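Glutathione S-transferase enzyme with thioredoxin-like domain (Xenorhabdus nematophila, PDB 4L8E) binds two glutathione molecules per subunit and, as a glutathione transferase family member, probably conjugates glutathione, through its thiol, to electrophilic substrates. Local coordinates at residues N142-F145 against N146-A149; P154-I157 against K158-E162; A212-K215 against W216-I220; G136-L139 against G140-H143. One frame throughout, in Å; residues are numbered along the deposited sequence.

Contact 1 of 4, residues N142-F145 against N146-A149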
loop_
_atom_site.group_PDB
_atom_site.type_symbol
_atom_site.label_atom_id
_atom_site.label_comp_id
_atom_site.label_asym_id
_atom_site.label_seq_id
_atom_site.Cartn_x
_atom_site.Cartn_y
_atom_site.Cartn_z
ATOM N N ASN A 142 -3.885 2.895 -15.367
ATOM C CA ASN A 142 -4.978 3.298 -16.243
ATOM C C ASN A 142 -4.722 4.715 -16.739
ATOM O O ASN A 142 -4.759 4.976 -17.954
ATOM C CB ASN A 142 -6.315 3.125 -15.506
ATOM C CG ASN A 142 -7.498 3.657 -16.270
ATOM O OD1 ASN A 142 -7.443 4.721 -16.896
ATOM N ND2 ASN A 142 -8.599 2.928 -16.206
ATOM N N HIS A 143 -4.413 5.638 -15.827
ATOM C CA HIS A 143 -4.112 7.015 -16.241
ATOM C C HIS A 143 -2.953 7.023 -17.235
ATOM O O HIS A 143 -2.988 7.730 -18.260
ATOM C CB HIS A 143 -3.731 7.882 -15.030
ATOM C CG HIS A 143 -4.889 8.237 -14.146
ATOM N ND1 HIS A 143 -4.799 9.195 -13.156
ATOM C CD2 HIS A 143 -6.166 7.779 -14.116
ATOM C CE1 HIS A 143 -5.971 9.304 -12.543
ATOM N NE2 HIS A 143 -6.815 8.460 -13.105
ATOM N N HIS A 144 -1.906 6.263 -16.928
ATOM C CA HIS A 144 -0.709 6.292 -17.759
ATOM C C HIS A 144 -1.017 5.833 -19.162
ATOM O O HIS A 144 -0.628 6.492 -20.128
ATOM C CB HIS A 144 0.435 5.430 -17.189
ATOM C CG HIS A 144 1.634 5.387 -18.088
ATOM N ND1 HIS A 144 2.496 6.454 -18.206
ATOM C CD2 HIS A 144 2.073 4.448 -18.968
ATOM C CE1 HIS A 144 3.439 6.162 -19.086
ATOM N NE2 HIS A 144 3.197 4.959 -19.574
ATOM N N PHE A 145 -1.722 4.704 -19.302
ATOM C CA PHE A 145 -1.910 4.181 -20.653
ATOM C C PHE A 145 -2.957 4.953 -21.461
ATOM O O PHE A 145 -3.058 4.805 -22.677
ATOM C CB PHE A 145 -2.141 2.672 -20.625
ATOM C CG PHE A 145 -0.876 1.894 -20.378
ATOM C CD1 PHE A 145 0.054 1.709 -21.396
ATOM C CD2 PHE A 145 -0.601 1.377 -19.114
ATOM C CE1 PHE A 145 1.239 1.010 -21.157
ATOM C CE2 PHE A 145 0.559 0.684 -18.867
ATOM C CZ PHE A 145 1.487 0.494 -19.892
ATOM N N ASN A 146 -3.713 5.815 -20.792
ATOM C CA ASN A 146 -4.602 6.723 -21.509
ATOM C C ASN A 146 -3.841 7.860 -22.200
ATOM O O ASN A 146 -4.445 8.657 -22.909
ATOM C CB ASN A 146 -5.717 7.246 -20.585
ATOM C CG ASN A 146 -6.869 6.246 -20.446
ATOM O OD1 ASN A 146 -7.178 5.511 -21.384
ATOM N ND2 ASN A 146 -7.504 6.220 -19.278
ATOM N N ARG A 147 -2.524 7.905 -21.996
ATOM C CA ARG A 147 -1.667 8.881 -22.671
ATOM C C ARG A 147 -1.230 8.375 -24.039
ATOM O O ARG A 147 -0.561 9.096 -24.799
ATOM C CB ARG A 147 -0.424 9.197 -21.815
ATOM C CG ARG A 147 -0.751 9.704 -20.423
ATOM C CD ARG A 147 0.470 9.751 -19.516
ATOM N NE ARG A 147 1.398 10.798 -19.910
ATOM C CZ ARG A 147 1.465 12.013 -19.377
ATOM N NH1 ARG A 147 0.669 12.376 -18.370
ATOM N NH2 ARG A 147 2.359 12.858 -19.834
ATOM N N TYR A 148 -1.639 7.151 -24.378
ATOM C CA TYR A 148 -1.280 6.561 -25.652
ATOM C C TYR A 148 -2.517 6.393 -26.533
ATOM O O TYR A 148 -3.652 6.297 -26.047
ATOM C CB TYR A 148 -0.686 5.156 -25.492
ATOM C CG TYR A 148 0.491 4.924 -24.557
ATOM C CD1 TYR A 148 1.647 4.320 -25.029
ATOM C CD2 TYR A 148 0.446 5.280 -23.220
ATOM C CE1 TYR A 148 2.729 4.062 -24.185
ATOM C CE2 TYR A 148 1.528 5.021 -22.365
ATOM C CZ TYR A 148 2.664 4.404 -22.870
ATOM O OH TYR A 148 3.751 4.119 -22.060
ATOM N N ALA A 149 -2.284 6.309 -27.832
ATOM C CA ALA A 149 -3.303 5.852 -28.753
ATOM C C ALA A 149 -3.603 4.398 -28.365
ATOM O O ALA A 149 -2.682 3.586 -28.195
ATOM C CB ALA A 149 -2.799 5.940 -30.162
#
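His144 and Tyr148 meet across the end of helix 118-145, where the chain leaves the helix. Backbone bonds mark the exit. Asn146 N reaches Asn142 O at 3.1 Å, and a weak second bond goes to His143 O. Arg147 N then bonds to His144 O at 3.0 Å, and Tyr148 N to Phe145 O at 3.2 Å, closing a type I beta turn from Phe145 to Tyr148.

The side-chain polar bond joins His144 NE2 and Tyr148 OH, 2.7 Å apart. NE2 comes within bonding distance of Tyr148 OH because His144 CG stands trans to the backbone N (chi1 176°), which carries the ring along the helix toward the turn. Asn142 ND2 bonds to Ser164 OG and Gln203 O, while Asn142 OD1 approaches Asn146 ND2 to 2.8 Å.

Aromatic packing accompanies the His144-Tyr148 bond. Although Tyr148 OH lies at the imidazole edge, near its plane, the rings as a whole form an offset edge-to-face pair, the Tyr148 edge toward the His144 face, planes at 73°. Phe145 CD1 lies over one face of Tyr148, offset toward the rim, 3.8 Å from Tyr148 CE2, but the two rings are slid apart and barely overlap. Tyr155 of the second subunit adds another edge-to-face partner to Tyr148, while Tyr160 of that subunit packs on Phe145. The arrangement is an aromatic cluster built on a helix-terminating type I turn, placed at the subunit interface.

Contact 2 of 4, residues P154-I157 against K158-E162. With GSH (glutathione), chain B.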
loop_
_atom_site.group_PDB
_atom_site.type_symbol
_atom_site.label_atom_id
_atom_site.label_comp_id
_atom_site.label_asym_id
_atom_site.label_seq_id
_atom_site.Cartn_x
_atom_site.Cartn_y
_atom_site.Cartn_z
ATOM N N PRO A 154 -2.689 -2.173 -26.908
ATOM C CA PRO A 154 -3.978 -2.853 -26.744
ATOM C C PRO A 154 -4.016 -3.771 -25.537
ATOM O O PRO A 154 -5.025 -3.785 -24.825
ATOM C CB PRO A 154 -4.121 -3.652 -28.046
ATOM C CG PRO A 154 -2.718 -3.833 -28.532
ATOM C CD PRO A 154 -1.998 -2.576 -28.143
ATOM N N TYR A 155 -2.932 -4.490 -25.265
ATOM C CA TYR A 155 -2.933 -5.391 -24.102
ATOM C C TYR A 155 -2.969 -4.626 -22.782
ATOM O O TYR A 155 -3.722 -4.981 -21.856
ATOM C CB TYR A 155 -1.738 -6.338 -24.134
ATOM C CG TYR A 155 -1.890 -7.483 -25.113
ATOM C CD1 TYR A 155 -2.808 -8.499 -24.872
ATOM C CD2 TYR A 155 -1.116 -7.555 -26.257
ATOM C CE1 TYR A 155 -2.952 -9.566 -25.760
ATOM C CE2 TYR A 155 -1.253 -8.611 -27.150
ATOM C CZ TYR A 155 -2.173 -9.610 -26.886
ATOM O OH TYR A 155 -2.326 -10.658 -27.767
ATOM N N ALA A 156 -2.177 -3.561 -22.689
ATOM C CA ALA A 156 -2.095 -2.788 -21.460
ATOM C C ALA A 156 -3.408 -2.074 -21.170
ATOM O O ALA A 156 -3.874 -2.057 -20.040
ATOM C CB ALA A 156 -0.946 -1.744 -21.554
ATOM N N ILE A 157 -4.005 -1.473 -22.188
ATOM C CA ILE A 157 -5.221 -0.711 -21.920
ATOM C C ILE A 157 -6.342 -1.666 -21.508
ATOM O O ILE A 157 -7.093 -1.372 -20.585
ATOM C CB ILE A 157 -5.631 0.224 -23.103
ATOM C CG1 ILE A 157 -7.042 0.765 -22.885
ATOM C CG2 ILE A 157 -5.620 -0.503 -24.384
ATOM C CD1 ILE A 157 -7.328 2.025 -23.650
ATOM N N LYS A 158 -6.427 -2.827 -22.156
ATOM C CA LYS A 158 -7.432 -3.819 -21.773
ATOM C C LYS A 158 -7.230 -4.284 -20.333
ATOM O O LYS A 158 -8.178 -4.317 -19.526
ATOM C CB LYS A 158 -7.405 -5.021 -22.721
ATOM C CG LYS A 158 -8.457 -6.068 -22.387
ATOM C CD LYS A 158 -8.353 -7.269 -23.308
ATOM C CE LYS A 158 -9.522 -8.229 -23.123
ATOM N NZ LYS A 158 -10.777 -7.723 -23.753
ATOM N N ARG A 159 -5.987 -4.610 -19.984
ATOM C CA ARG A 159 -5.672 -5.063 -18.624
ATOM C C ARG A 159 -6.109 -4.038 -17.577
ATOM O O ARG A 159 -6.829 -4.366 -16.624
ATOM C CB ARG A 159 -4.173 -5.299 -18.494
ATOM C CG ARG A 159 -3.696 -5.612 -17.079
ATOM C CD ARG A 159 -2.234 -6.056 -17.089
ATOM N NE ARG A 159 -1.664 -6.264 -15.752
ATOM C CZ ARG A 159 -1.851 -7.350 -15.000
ATOM N NH1 ARG A 159 -2.614 -8.368 -15.424
ATOM N NH2 ARG A 159 -1.250 -7.447 -13.817
ATOM N N TYR A 160 -5.665 -2.797 -17.739
ATOM C CA TYR A 160 -5.921 -1.808 -16.688
ATOM C C TYR A 160 -7.363 -1.274 -16.679
ATOM O O TYR A 160 -7.877 -0.877 -15.620
ATOM C CB TYR A 160 -4.831 -0.717 -16.670
ATOM C CG TYR A 160 -3.482 -1.352 -16.378
ATOM C CD1 TYR A 160 -3.259 -1.987 -15.163
ATOM C CD2 TYR A 160 -2.483 -1.402 -17.333
ATOM C CE1 TYR A 160 -2.058 -2.621 -14.900
ATOM C CE2 TYR A 160 -1.272 -2.044 -17.088
ATOM C CZ TYR A 160 -1.065 -2.653 -15.859
ATOM O OH TYR A 160 0.113 -3.326 -15.591
ATOM N N THR A 161 -8.008 -1.272 -17.839
ATOM C CA THR A 161 -9.443 -0.998 -17.919
ATOM C C THR A 161 -10.244 -2.055 -17.133
ATOM O O THR A 161 -11.056 -1.700 -16.283
ATOM C CB THR A 161 -9.946 -0.951 -19.375
ATOM O OG1 THR A 161 -9.280 0.104 -20.079
ATOM C CG2 THR A 161 -11.452 -0.722 -19.425
ATOM N N GLU A 162 -10.009 -3.342 -17.410
ATOM C CA GLU A 162 -10.698 -4.436 -16.708
ATOM C C GLU A 162 -10.408 -4.433 -15.211
ATOM O O GLU A 162 -11.298 -4.685 -14.395
ATOM C CB GLU A 162 -10.341 -5.793 -17.331
ATOM C CG GLU A 162 -10.992 -5.988 -18.685
ATOM C CD GLU A 162 -10.564 -7.260 -19.361
ATOM O OE1 GLU A 162 -9.804 -8.040 -18.748
ATOM O OE2 GLU A 162 -10.985 -7.469 -20.512
HETATM N N1 GSH B . -4.878 -11.102 -11.500
HETATM C CA1 GSH B . -3.491 -11.012 -11.233
HETATM C C1 GSH B . -2.805 -10.387 -12.416
HETATM O O11 GSH B . -3.319 -10.482 -13.575
HETATM O O12 GSH B . -1.698 -9.781 -12.255
HETATM C CB1 GSH B . -2.955 -12.374 -11.017
HETATM C CG1 GSH B . -1.466 -12.394 -10.737
HETATM C CD1 GSH B . -1.156 -11.970 -9.316
HETATM O OE1 GSH B . -1.982 -12.079 -8.437
HETATM N N2 GSH B . 0.157 -11.416 -9.048
HETATM C CA2 GSH B . 0.524 -11.001 -7.733
HETATM C C2 GSH B . 0.805 -9.507 -7.786
HETATM O O2 GSH B . 1.290 -8.939 -8.776
HETATM C CB2 GSH B . 1.742 -11.700 -7.254
HETATM S SG2 GSH B . 1.418 -13.451 -6.999
HETATM N N3 GSH B . 0.471 -8.712 -6.655
HETATM C CA3 GSH B . 0.734 -7.295 -6.715
HETATM C C3 GSH B . 0.982 -6.786 -5.352
HETATM O O31 GSH B . 1.465 -7.553 -4.480
HETATM O O32 GSH B . 0.692 -5.582 -5.095
#
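Residues Pro154-Ile157 and Lys158-Glu162 form the opening turns of helix 154-175, and each backbone N-H of Lys158, Arg159, Tyr160 and Thr161 points to the carbonyl four residues back. The straightest of these bonds is Tyr160 N to Ala156 O, 3.0 Å long with an N-H...O angle of 170°. Ile157 O takes two donors: Thr161 N at 2.9 Å and the hydroxyl Thr161 OG1 at 2.7 Å, which approach from opposite faces of the carbonyl plane. The hydroxyl can fold back because Thr161 OG1 lies beside its own backbone N (chi1 -61°). There it also touches Ile157 CG1, and the two side chains run side by side.

Lys158 NZ forms a salt bridge with Glu162 OE2 at 3.3 Å along the exposed side of the helix. Arg159 instead leads away from the helix, its chain extended from CG to NE, and passes CG over the centre of one face of the Tyr160 ring. Its guanidinium ends on the alpha-carboxylate of the gamma-glutamyl residue of a glutathione: NH1 donates to O11 of the ligand at 2.9 Å and NH2 to O12 at 2.8 Å, the latter bond almost straight at 178°. That glutathione is also held by Asn38 of the second subunit. Gln141 OE1 of the second subunit accepts from both Arg159 NH2 and Tyr160 OH.

The paired, end-on bonds from NH1 and NH2 should hold the carboxylate against rotation and probably help neutralise its charge, which implies that each subunit contributes an arginine to a glutathione site of its partner.

Contact 3 of 4, residues A212-K215 against W216-I220; sequences AVKK and WLEKI
Leu217 N donates to Val213 O at 2.8 Å with an N-H...O angle of 161°, the shortest of the four alpha-helical bonds that link these residues within helix 211-221. This helix belongs to the all-helical C-terminal domain of the glutathione transferase fold. The other bonds keep the same spacing of four residues, as in Trp216 N to Ala212 O at 3.0 Å and Lys219 N to Lys215 O at 2.9 Å.

The side chains divide between two faces. On the buried face, Leu217 leans its CG toward Val213 O, and its CD1 meets Val213 CG1 loosely at 4.2 Å. Helix 188-197 covers this side through Tyr194 and Ala197, which touch Leu217; Leu171 of helix 154-175 packs on Val213.

On the outer face, Lys214 runs fully extended past Glu218, and the contact is made by its methylene chain: Lys214 CE is 3.2 Å from Glu218 OE2. Their charged ends stay 4.4 Å apart, Lys214 NZ to Glu218 OE2, beyond a salt bridge, and Lys214 NZ pairs with Glu208 instead.

Trp216 swings its indole away from the first turn, CG lying trans to the backbone N (chi1 169°), and NE1 bonds to Asp190 OD1 of helix 188-197. Val213 O sits at the rim of that indole, in its plane, 3.9 Å from Trp216 CE3.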
loop_
_atom_site.group_PDB
_atom_site.type_symbol
_atom_site.label_atom_id
_atom_site.label_comp_id
_atom_site.label_asym_id
_atom_site.label_seq_id
_atom_site.Cartn_x
_atom_site.Cartn_y
_atom_site.Cartn_z
ATOM N N ALA A 212 -23.548 2.897 -5.585
ATOM C CA ALA A 212 -23.134 3.190 -4.225
ATOM C C ALA A 212 -21.903 4.067 -4.208
ATOM O O ALA A 212 -21.772 4.929 -3.345
ATOM C CB ALA A 212 -22.879 1.916 -3.435
ATOM N N VAL A 213 -20.988 3.842 -5.147
ATOM C CA VAL A 213 -19.809 4.710 -5.268
ATOM C C VAL A 213 -20.250 6.133 -5.630
ATOM O O VAL A 213 -19.743 7.116 -5.063
ATOM C CB VAL A 213 -18.798 4.190 -6.333
ATOM C CG1 VAL A 213 -17.586 5.127 -6.433
ATOM C CG2 VAL A 213 -18.309 2.775 -5.986
ATOM N N LYS A 214 -21.181 6.242 -6.573
ATOM C CA LYS A 214 -21.702 7.544 -6.987
ATOM C C LYS A 214 -22.290 8.309 -5.792
ATOM O O LYS A 214 -22.003 9.494 -5.596
ATOM C CB LYS A 214 -22.754 7.389 -8.093
ATOM C CG LYS A 214 -23.261 8.715 -8.615
ATOM C CD LYS A 214 -24.268 8.572 -9.730
ATOM C CE LYS A 214 -24.770 9.944 -10.202
ATOM N NZ LYS A 214 -25.554 9.803 -11.443
ATOM N N LYS A 215 -23.127 7.652 -4.997
ATOM C CA LYS A 215 -23.704 8.343 -3.835
ATOM C C LYS A 215 -22.650 8.740 -2.809
ATOM O O LYS A 215 -22.725 9.820 -2.218
ATOM C CB LYS A 215 -24.823 7.524 -3.177
ATOM C CG LYS A 215 -26.052 7.333 -4.046
ATOM C CD LYS A 215 -27.217 6.811 -3.226
ATOM C CE LYS A 215 -28.463 6.555 -4.075
ATOM N NZ LYS A 215 -28.258 5.499 -5.125
ATOM N N TRP A 216 -21.651 7.876 -2.598
ATOM C CA TRP A 216 -20.578 8.151 -1.645
ATOM C C TRP A 216 -19.715 9.323 -2.137
ATOM O O TRP A 216 -19.347 10.191 -1.347
ATOM C CB TRP A 216 -19.808 6.847 -1.420
ATOM C CG TRP A 216 -18.522 6.897 -0.688
ATOM C CD1 TRP A 216 -18.326 6.708 0.650
ATOM C CD2 TRP A 216 -17.227 7.070 -1.265
ATOM N NE1 TRP A 216 -16.990 6.771 0.942
ATOM C CE2 TRP A 216 -16.292 6.992 -0.218
ATOM C CE3 TRP A 216 -16.767 7.286 -2.570
ATOM C CZ2 TRP A 216 -14.923 7.153 -0.430
ATOM C CZ3 TRP A 216 -15.401 7.435 -2.774
ATOM C CH2 TRP A 216 -14.502 7.361 -1.714
ATOM N N LEU A 217 -19.442 9.387 -3.439
ATOM C CA LEU A 217 -18.695 10.520 -3.996
ATOM C C LEU A 217 -19.454 11.823 -3.746
ATOM O O LEU A 217 -18.881 12.805 -3.279
ATOM C CB LEU A 217 -18.487 10.345 -5.495
ATOM C CG LEU A 217 -17.306 9.478 -5.938
ATOM C CD1 LEU A 217 -17.401 9.227 -7.460
ATOM C CD2 LEU A 217 -15.955 10.083 -5.579
ATOM N N GLU A 218 -20.741 11.807 -4.052
ATOM C CA GLU A 218 -21.617 12.954 -3.868
ATOM C C GLU A 218 -21.628 13.413 -2.404
ATOM O O GLU A 218 -21.637 14.607 -2.117
ATOM C CB GLU A 218 -23.025 12.619 -4.376
ATOM C CG GLU A 218 -23.126 12.647 -5.909
ATOM C CD GLU A 218 -24.359 11.952 -6.515
ATOM O OE1 GLU A 218 -25.173 11.313 -5.803
ATOM O OE2 GLU A 218 -24.496 12.047 -7.750
ATOM N N LYS A 219 -21.646 12.455 -1.490
ATOM C CA LYS A 219 -21.668 12.734 -0.060
ATOM C C LYS A 219 -20.364 13.420 0.391
ATOM O O LYS A 219 -20.378 14.402 1.142
ATOM C CB LYS A 219 -21.821 11.390 0.672
ATOM C CG LYS A 219 -21.908 11.419 2.165
ATOM C CD LYS A 219 -22.505 10.095 2.691
ATOM C CE LYS A 219 -21.590 8.889 2.486
ATOM N NZ LYS A 219 -22.277 7.639 2.933
ATOM N N ILE A 220 -19.235 12.883 -0.047
ATOM C CA ILE A 220 -17.942 13.407 0.387
ATOM C C ILE A 220 -17.676 14.782 -0.252
ATOM O O ILE A 220 -17.040 15.668 0.342
ATOM C CB ILE A 220 -16.834 12.405 0.082
ATOM C CG1 ILE A 220 -17.013 11.177 0.977
ATOM C CG2 ILE A 220 -15.458 13.014 0.311
ATOM C CD1 ILE A 220 -16.237 10.014 0.532
#

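Contact 4 of 4, residues G136-L139 against G140-H143. With GSH (glutathione), chain C.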
loop_
_atom_site.group_PDB
_atom_site.type_symbol
_atom_site.label_atom_id
_atom_site.label_comp_id
_atom_site.label_asym_id
_atom_site.label_seq_id
_atom_site.Cartn_x
_atom_site.Cartn_y
_atom_site.Cartn_z
ATOM N N GLY A 136 -5.090 2.911 -5.980
ATOM C CA GLY A 136 -4.176 3.906 -6.506
ATOM C C GLY A 136 -3.221 3.367 -7.566
ATOM O O GLY A 136 -3.089 3.924 -8.675
ATOM N N PRO A 137 -2.500 2.298 -7.241
ATOM C CA PRO A 137 -1.510 1.864 -8.212
ATOM C C PRO A 137 -2.139 1.461 -9.535
ATOM O O PRO A 137 -1.609 1.789 -10.579
ATOM C CB PRO A 137 -0.860 0.662 -7.521
ATOM C CG PRO A 137 -0.948 1.023 -6.086
ATOM C CD PRO A 137 -2.272 1.682 -5.925
ATOM N N MET A 138 -3.262 0.761 -9.504
ATOM C CA MET A 138 -3.834 0.282 -10.767
ATOM C C MET A 138 -4.547 1.394 -11.554
ATOM O O MET A 138 -4.423 1.463 -12.782
ATOM C CB MET A 138 -4.771 -0.892 -10.520
ATOM C CG MET A 138 -4.056 -2.098 -9.927
ATOM S SD MET A 138 -2.842 -2.745 -11.110
ATOM C CE MET A 138 -1.301 -2.144 -10.407
ATOM N N LEU A 139 -5.294 2.262 -10.872
ATOM C CA LEU A 139 -5.900 3.392 -11.573
ATOM C C LEU A 139 -4.826 4.312 -12.154
ATOM O O LEU A 139 -5.026 4.934 -13.210
ATOM C CB LEU A 139 -6.861 4.156 -10.669
ATOM C CG LEU A 139 -8.107 3.381 -10.253
ATOM C CD1 LEU A 139 -8.972 4.225 -9.301
ATOM C CD2 LEU A 139 -8.925 2.879 -11.452
ATOM N N GLY A 140 -3.682 4.401 -11.482
ATOM C CA GLY A 140 -2.563 5.179 -11.990
ATOM C C GLY A 140 -2.006 4.589 -13.279
ATOM O O GLY A 140 -1.497 5.312 -14.128
ATOM N N GLN A 141 -2.069 3.267 -13.428
ATOM C CA GLN A 141 -1.586 2.667 -14.675
ATOM C C GLN A 141 -2.618 2.933 -15.761
ATOM O O GLN A 141 -2.279 3.155 -16.931
ATOM C CB GLN A 141 -1.369 1.162 -14.537
ATOM C CG GLN A 141 -0.475 0.756 -13.395
ATOM C CD GLN A 141 0.761 1.625 -13.274
ATOM O OE1 GLN A 141 1.589 1.676 -14.181
ATOM N NE2 GLN A 141 0.891 2.329 -12.137
ATOM N N ASN A 142 -3.885 2.895 -15.367
ATOM C CA ASN A 142 -4.978 3.298 -16.243
ATOM C C ASN A 142 -4.722 4.715 -16.739
ATOM O O ASN A 142 -4.759 4.976 -17.954
ATOM C CB ASN A 142 -6.315 3.125 -15.506
ATOM C CG ASN A 142 -7.498 3.657 -16.270
ATOM O OD1 ASN A 142 -7.443 4.721 -16.896
ATOM N ND2 ASN A 142 -8.599 2.928 -16.206
ATOM N N HIS A 143 -4.413 5.638 -15.827
ATOM C CA HIS A 143 -4.112 7.015 -16.241
ATOM C C HIS A 143 -2.953 7.023 -17.235
ATOM O O HIS A 143 -2.988 7.730 -18.260
ATOM C CB HIS A 143 -3.731 7.882 -15.030
ATOM C CG HIS A 143 -4.889 8.237 -14.146
ATOM N ND1 HIS A 143 -4.799 9.195 -13.156
ATOM C CD2 HIS A 143 -6.166 7.779 -14.116
ATOM C CE1 HIS A 143 -5.971 9.304 -12.543
ATOM N NE2 HIS A 143 -6.815 8.460 -13.105
HETATM N N1 GSH C . 6.403 8.249 -13.048
HETATM C CA1 GSH C . 4.993 8.202 -12.940
HETATM C C1 GSH C . 4.447 7.314 -14.023
HETATM O O11 GSH C . 5.100 7.149 -15.101
HETATM O O12 GSH C . 3.321 6.745 -13.864
HETATM C CB1 GSH C . 4.454 9.570 -13.107
HETATM C CG1 GSH C . 2.942 9.633 -13.023
HETATM C CD1 GSH C . 2.455 9.541 -11.591
HETATM O OE1 GSH C . 3.169 9.859 -10.666
HETATM N N2 GSH C . 1.111 9.043 -11.366
HETATM C CA2 GSH C . 0.581 8.935 -10.047
HETATM C C2 GSH C . 0.287 7.465 -9.790
HETATM O O2 GSH C . -0.081 6.678 -10.676
HETATM C CB2 GSH C . -0.677 9.707 -9.892
HETATM S SG2 GSH C . -0.361 11.475 -10.006
HETATM N N3 GSH C . 0.470 6.953 -8.476
HETATM C CA3 GSH C . 0.196 5.556 -8.242
HETATM C C3 GSH C . -0.224 5.369 -6.839
HETATM O O31 GSH C . -0.799 6.308 -6.231
HETATM O O32 GSH C . 0.015 4.260 -6.281
#
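Gly136 O accepts the N-H of Gly140 at 2.9 Å, and the two glycines form the tight side of this helical turn, where a glutathione presses against the backbone. Since Gly140 carries no side chain, O2 of the ligand, the cysteinyl carbonyl oxygen, comes to 3.2 Å from Gly140 CA. The ligand's glycine carboxylate oxygen O32 lies 3.4 Å from Pro137 CG. Pro137 has no N-H to give to the preceding turn, and the helix kinks there.

Polar grip concentrates on Pro137 O, which takes Gln141 N at 3.2 Å and Gln141 NE2 at 3.0 Å. The second bond lies in the plane of the Gln141 amide; a bend at chi2 (-44°) folds the chain back over its own helix to make it. Gln141 OE1 is turned to the second subunit, bonded to its Tyr160 and Arg159.

Apolar packing within the turn is looser, with Met138 CE 4.2 Å from Gln141 CG. No solvent side balances the tight one, for all eight residues are buried. His143 lays one ring face over the Leu139 peptide, its CD2 3.2 Å from Leu139 O.

The turn lies within helix 118-145: helix 154-175 covers Met138 through Glu163 and Leu167, and Leu139 through Ser164, while Ala133 and Met138 of the second subunit close on Pro137 and Gln141.

Overall arrangement
Along the chain the order is contact 4, contact 1, contact 2, contact 3, all outside the four-stranded mixed sheet, on helices or, for 146-149, the loop that follows one. Contacts 4 and 1 share Asn142 and His143, and together follow helix 118-145 to its exit. Contact 2 opens helix 154-175, its centre about 10 Å from that of contact 1 and 11 Å from that of contact 4; Tyr160 packs against both Phe145 and Gln141. These three touch the second subunit and join the dimer interface to bound glutathione. Contact 3, on helix 211-221, stands apart, its centre 20 to 26 Å from the others, and meets no other protein chain.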